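Local coordinates for pyruvate kinase (Cryptosporidium parvum, PDB 4DRS), which probably catalyses the last step of glycolysis, in which phosphoenolpyruvate and ADP give pyruvate and ATP, at residues 265-277 against 287-301. Numbering follows the deposited sequence.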
# COMPACT_ATOMS: atom_id res chain seq x y z
N ILE A 265 -3.37 -28.21 -31.19
CA ILE A 265 -2.53 -28.87 -30.19
C ILE A 265 -1.52 -27.88 -29.60
O ILE A 265 -0.92 -27.08 -30.32
CB ILE A 265 -1.82 -30.13 -30.78
CG1 ILE A 265 -1.21 -30.98 -29.66
CG2 ILE A 265 -0.78 -29.74 -31.84
CD1 ILE A 265 -0.78 -32.37 -30.08
N LYS A 266 -1.33 -27.95 -28.28
CA LYS A 266 -0.52 -26.96 -27.57
C LYS A 266 0.92 -27.39 -27.33
O LYS A 266 1.19 -28.52 -26.94
CB LYS A 266 -1.22 -26.55 -26.27
CG LYS A 266 -2.36 -25.58 -26.51
CD LYS A 266 -3.45 -25.70 -25.46
CE LYS A 266 -4.78 -25.21 -26.04
NZ LYS A 266 -5.24 -26.05 -27.19
N ILE A 267 1.83 -26.47 -27.60
CA ILE A 267 3.26 -26.70 -27.43
C ILE A 267 3.69 -26.25 -26.05
O ILE A 267 3.56 -25.08 -25.69
CB ILE A 267 4.09 -25.96 -28.50
CG1 ILE A 267 3.70 -26.44 -29.90
CG2 ILE A 267 5.58 -26.15 -28.26
CD1 ILE A 267 4.25 -25.58 -31.03
N ILE A 268 4.20 -27.20 -25.28
CA ILE A 268 4.70 -26.93 -23.94
C ILE A 268 6.20 -27.18 -23.96
O ILE A 268 6.65 -28.31 -24.11
CB ILE A 268 3.97 -27.80 -22.89
CG1 ILE A 268 2.47 -27.49 -22.94
CG2 ILE A 268 4.54 -27.56 -21.49
CD1 ILE A 268 1.62 -28.46 -22.15
N SER A 269 6.98 -26.11 -23.84
CA SER A 269 8.43 -26.22 -23.91
C SER A 269 9.02 -26.56 -22.55
O SER A 269 8.68 -25.93 -21.55
CB SER A 269 9.04 -24.95 -24.47
OG SER A 269 8.65 -24.75 -25.82
N LYS A 270 9.89 -27.56 -22.54
CA LYS A 270 10.55 -28.01 -21.33
C LYS A 270 11.92 -27.35 -21.21
O LYS A 270 12.79 -27.53 -22.06
CB LYS A 270 10.71 -29.53 -21.33
CG LYS A 270 9.39 -30.29 -21.24
CD LYS A 270 9.54 -31.75 -21.63
CE LYS A 270 10.44 -32.50 -20.66
NZ LYS A 270 10.65 -33.89 -21.13
N ILE A 271 12.08 -26.56 -20.15
CA ILE A 271 13.35 -25.96 -19.82
C ILE A 271 14.11 -26.96 -18.96
O ILE A 271 13.75 -27.22 -17.82
CB ILE A 271 13.16 -24.61 -19.08
CG1 ILE A 271 12.18 -23.70 -19.84
CG2 ILE A 271 14.51 -23.93 -18.83
CD1 ILE A 271 12.56 -23.41 -21.28
N GLU A 272 15.15 -27.54 -19.55
CA GLU A 272 15.87 -28.67 -18.95
C GLU A 272 17.38 -28.44 -18.90
O GLU A 272 18.13 -29.34 -18.50
CB GLU A 272 15.60 -29.95 -19.74
CG GLU A 272 14.17 -30.46 -19.68
CD GLU A 272 14.02 -31.81 -20.34
OE1 GLU A 272 14.38 -32.83 -19.72
OE2 GLU A 272 13.53 -31.84 -21.49
N ASN A 273 17.83 -27.27 -19.34
CA ASN A 273 19.26 -26.95 -19.32
C ASN A 273 19.54 -25.45 -19.32
O ASN A 273 18.61 -24.64 -19.43
CB ASN A 273 20.02 -27.66 -20.45
CG ASN A 273 19.62 -27.17 -21.84
OD1 ASN A 273 18.93 -26.17 -22.01
ND2 ASN A 273 20.08 -27.90 -22.85
N LEU A 274 20.82 -25.10 -19.20
CA LEU A 274 21.25 -23.71 -19.07
C LEU A 274 20.84 -22.84 -20.26
O LEU A 274 20.38 -21.72 -20.08
CB LEU A 274 22.77 -23.63 -18.82
CG LEU A 274 23.41 -22.26 -18.51
CD1 LEU A 274 22.73 -21.55 -17.35
CD2 LEU A 274 24.90 -22.41 -18.24
N GLU A 275 21.00 -23.38 -21.47
CA GLU A 275 20.61 -22.67 -22.69
C GLU A 275 19.15 -22.23 -22.64
O GLU A 275 18.83 -21.06 -22.88
CB GLU A 275 20.86 -23.52 -23.94
CG GLU A 275 22.16 -23.21 -24.66
CD GLU A 275 22.16 -21.83 -25.32
OE1 GLU A 275 21.26 -21.56 -26.15
OE2 GLU A 275 23.06 -21.02 -25.01
N GLY A 276 18.27 -23.17 -22.31
CA GLY A 276 16.85 -22.89 -22.13
C GLY A 276 16.57 -21.80 -21.12
O GLY A 276 15.70 -20.96 -21.34
N VAL A 277 17.31 -21.82 -20.00
CA VAL A 277 17.18 -20.79 -18.97
C VAL A 277 17.62 -19.41 -19.50
O VAL A 277 16.91 -18.42 -19.31
CB VAL A 277 17.97 -21.14 -17.68
CG1 VAL A 277 17.83 -20.04 -16.64
CG2 VAL A 277 17.51 -22.48 -17.11
N SER A 287 5.95 -20.14 -26.91
CA SER A 287 5.25 -21.37 -26.55
C SER A 287 3.82 -21.14 -26.04
O SER A 287 3.44 -20.01 -25.76
CB SER A 287 6.06 -22.15 -25.51
OG SER A 287 7.39 -22.37 -25.96
N ASP A 288 3.04 -22.21 -25.93
CA ASP A 288 1.71 -22.15 -25.33
C ASP A 288 1.80 -22.38 -23.83
O ASP A 288 0.85 -22.11 -23.10
CB ASP A 288 0.77 -23.18 -25.95
CG ASP A 288 0.58 -22.99 -27.45
OD1 ASP A 288 0.42 -21.83 -27.88
OD2 ASP A 288 0.59 -23.99 -28.20
N GLY A 289 2.94 -22.89 -23.38
CA GLY A 289 3.18 -23.17 -21.98
C GLY A 289 4.62 -23.58 -21.72
O GLY A 289 5.38 -23.86 -22.65
N ILE A 290 4.99 -23.60 -20.44
CA ILE A 290 6.33 -23.99 -20.00
C ILE A 290 6.27 -25.16 -19.01
O ILE A 290 5.39 -25.23 -18.15
CB ILE A 290 7.08 -22.79 -19.36
CG1 ILE A 290 7.45 -21.74 -20.42
CG2 ILE A 290 8.30 -23.24 -18.55
CD1 ILE A 290 8.38 -22.23 -21.52
N MET A 291 7.21 -26.09 -19.15
CA MET A 291 7.46 -27.10 -18.13
C MET A 291 8.87 -26.93 -17.58
O MET A 291 9.85 -26.85 -18.33
CB MET A 291 7.28 -28.51 -18.70
CG MET A 291 7.41 -29.63 -17.68
SD MET A 291 7.31 -31.29 -18.39
CE MET A 291 5.65 -31.30 -19.08
N VAL A 292 8.97 -26.86 -16.25
CA VAL A 292 10.25 -26.85 -15.57
C VAL A 292 10.54 -28.27 -15.10
O VAL A 292 9.82 -28.81 -14.26
CB VAL A 292 10.25 -25.88 -14.37
CG1 VAL A 292 11.60 -25.91 -13.67
CG2 VAL A 292 9.91 -24.47 -14.83
N ALA A 293 11.59 -28.87 -15.67
CA ALA A 293 11.93 -30.27 -15.40
C ALA A 293 13.41 -30.47 -15.08
O ALA A 293 14.24 -29.61 -15.35
CB ALA A 293 11.50 -31.15 -16.57
N ARG A 294 13.72 -31.64 -14.52
CA ARG A 294 15.05 -31.99 -14.02
C ARG A 294 16.15 -31.84 -15.08
O ARG A 294 17.09 -31.05 -14.90
CB ARG A 294 15.03 -33.41 -13.44
CG ARG A 294 16.01 -33.66 -12.30
CD ARG A 294 15.35 -34.42 -11.15
NE ARG A 294 16.28 -34.68 -10.04
CZ ARG A 294 15.92 -35.05 -8.81
NH1 ARG A 294 14.64 -35.21 -8.50
NH2 ARG A 294 16.85 -35.26 -7.89
N GLY A 295 16.02 -32.58 -16.18
CA GLY A 295 16.98 -32.52 -17.29
C GLY A 295 18.44 -32.52 -16.89
O GLY A 295 18.86 -33.30 -16.02
N ASP A 296 19.22 -31.64 -17.51
CA ASP A 296 20.65 -31.52 -17.26
C ASP A 296 21.01 -30.36 -16.33
O ASP A 296 22.15 -30.26 -15.87
CB ASP A 296 21.42 -31.35 -18.57
CG ASP A 296 21.51 -32.63 -19.36
OD1 ASP A 296 21.42 -33.72 -18.75
OD2 ASP A 296 21.69 -32.55 -20.60
N LEU A 297 20.03 -29.49 -16.06
CA LEU A 297 20.25 -28.25 -15.30
C LEU A 297 21.11 -28.44 -14.05
O LEU A 297 22.03 -27.66 -13.80
CB LEU A 297 18.91 -27.60 -14.95
CG LEU A 297 18.93 -26.17 -14.40
CD1 LEU A 297 19.67 -25.22 -15.33
CD2 LEU A 297 17.51 -25.68 -14.13
N GLY A 298 20.82 -29.50 -13.29
CA GLY A 298 21.54 -29.81 -12.05
C GLY A 298 23.01 -30.16 -12.22
O GLY A 298 23.70 -30.45 -11.23
N MET A 299 23.50 -30.12 -13.46
CA MET A 299 24.89 -30.44 -13.77
C MET A 299 25.62 -29.28 -14.42
O MET A 299 26.84 -29.34 -14.61
CB MET A 299 24.94 -31.65 -14.71
CG MET A 299 24.69 -32.99 -14.05
SD MET A 299 24.40 -34.28 -15.28
CE MET A 299 25.68 -33.90 -16.48
N GLU A 300 24.89 -28.22 -14.77
CA GLU A 300 25.46 -27.09 -15.50
C GLU A 300 25.55 -25.85 -14.62
O GLU A 300 26.33 -24.93 -14.89
CB GLU A 300 24.64 -26.80 -16.76
CG GLU A 300 24.45 -28.02 -17.66
CD GLU A 300 23.61 -27.73 -18.89
OE1 GLU A 300 22.64 -26.95 -18.79
OE2 GLU A 300 23.92 -28.28 -19.96
N ILE A 301 24.75 -25.83 -13.55
CA ILE A 301 24.76 -24.75 -12.58
C ILE A 301 24.90 -25.34 -11.17
O ILE A 301 24.69 -26.54 -10.99
CB ILE A 301 23.48 -23.87 -12.68
CG1 ILE A 301 22.24 -24.64 -12.22
CG2 ILE A 301 23.30 -23.35 -14.10
CD1 ILE A 301 21.09 -23.75 -11.78
O HOH W 1 14.19 -34.75 -17.01
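A chi1 of -175° swings the Met291 chain away from its own amide and alongside that of Lys270, whose CG lies 3.7 Å from Met291 SD; the lysine then turns at chi3 (65°) on its way to NZ. Paired on adjacent parallel strands of a TIM barrel, both residues leave the sheet on the face of Ile268. Strands 266-271 and 289-293, the fifth and sixth of the eight, are joined by Ser269 N to Gly289 O, Met291 N to Ser269 O (2.8 Å) and Ile271 N to Met291 O. On the other face, turned toward helix 280-286, Ser269 OG donates to Ser287 OG at 2.7 Å, while Ile271 CG1 meets Ile290 CG2. At the N-terminal end, Asp288 OD2 accepts from Ile267 N (2.8 Å) on its anti side, and its OD1 pairs with Arg248. Past the strands, Glu272 O receives Asp296 N at 2.7 Å and a weaker bond from Leu297 N. Glu300 OE1 takes Leu274 N almost along its C-O axis (2.6 Å); Asn273, the N-cap, accepts from Gly276 N with OD1, while its ND2 bonds to Gln239. Lys270 NZ forms salt bridges to Glu272 OE2, itself held by Phe237 N, and Asp109, plus a hydrogen bond to Ser236 OG. Close by is Arg74, which binds ADP, although none is bound in this chain. Two carboxylates and a hydroxyl would be expected to limit how far the ammonium can move.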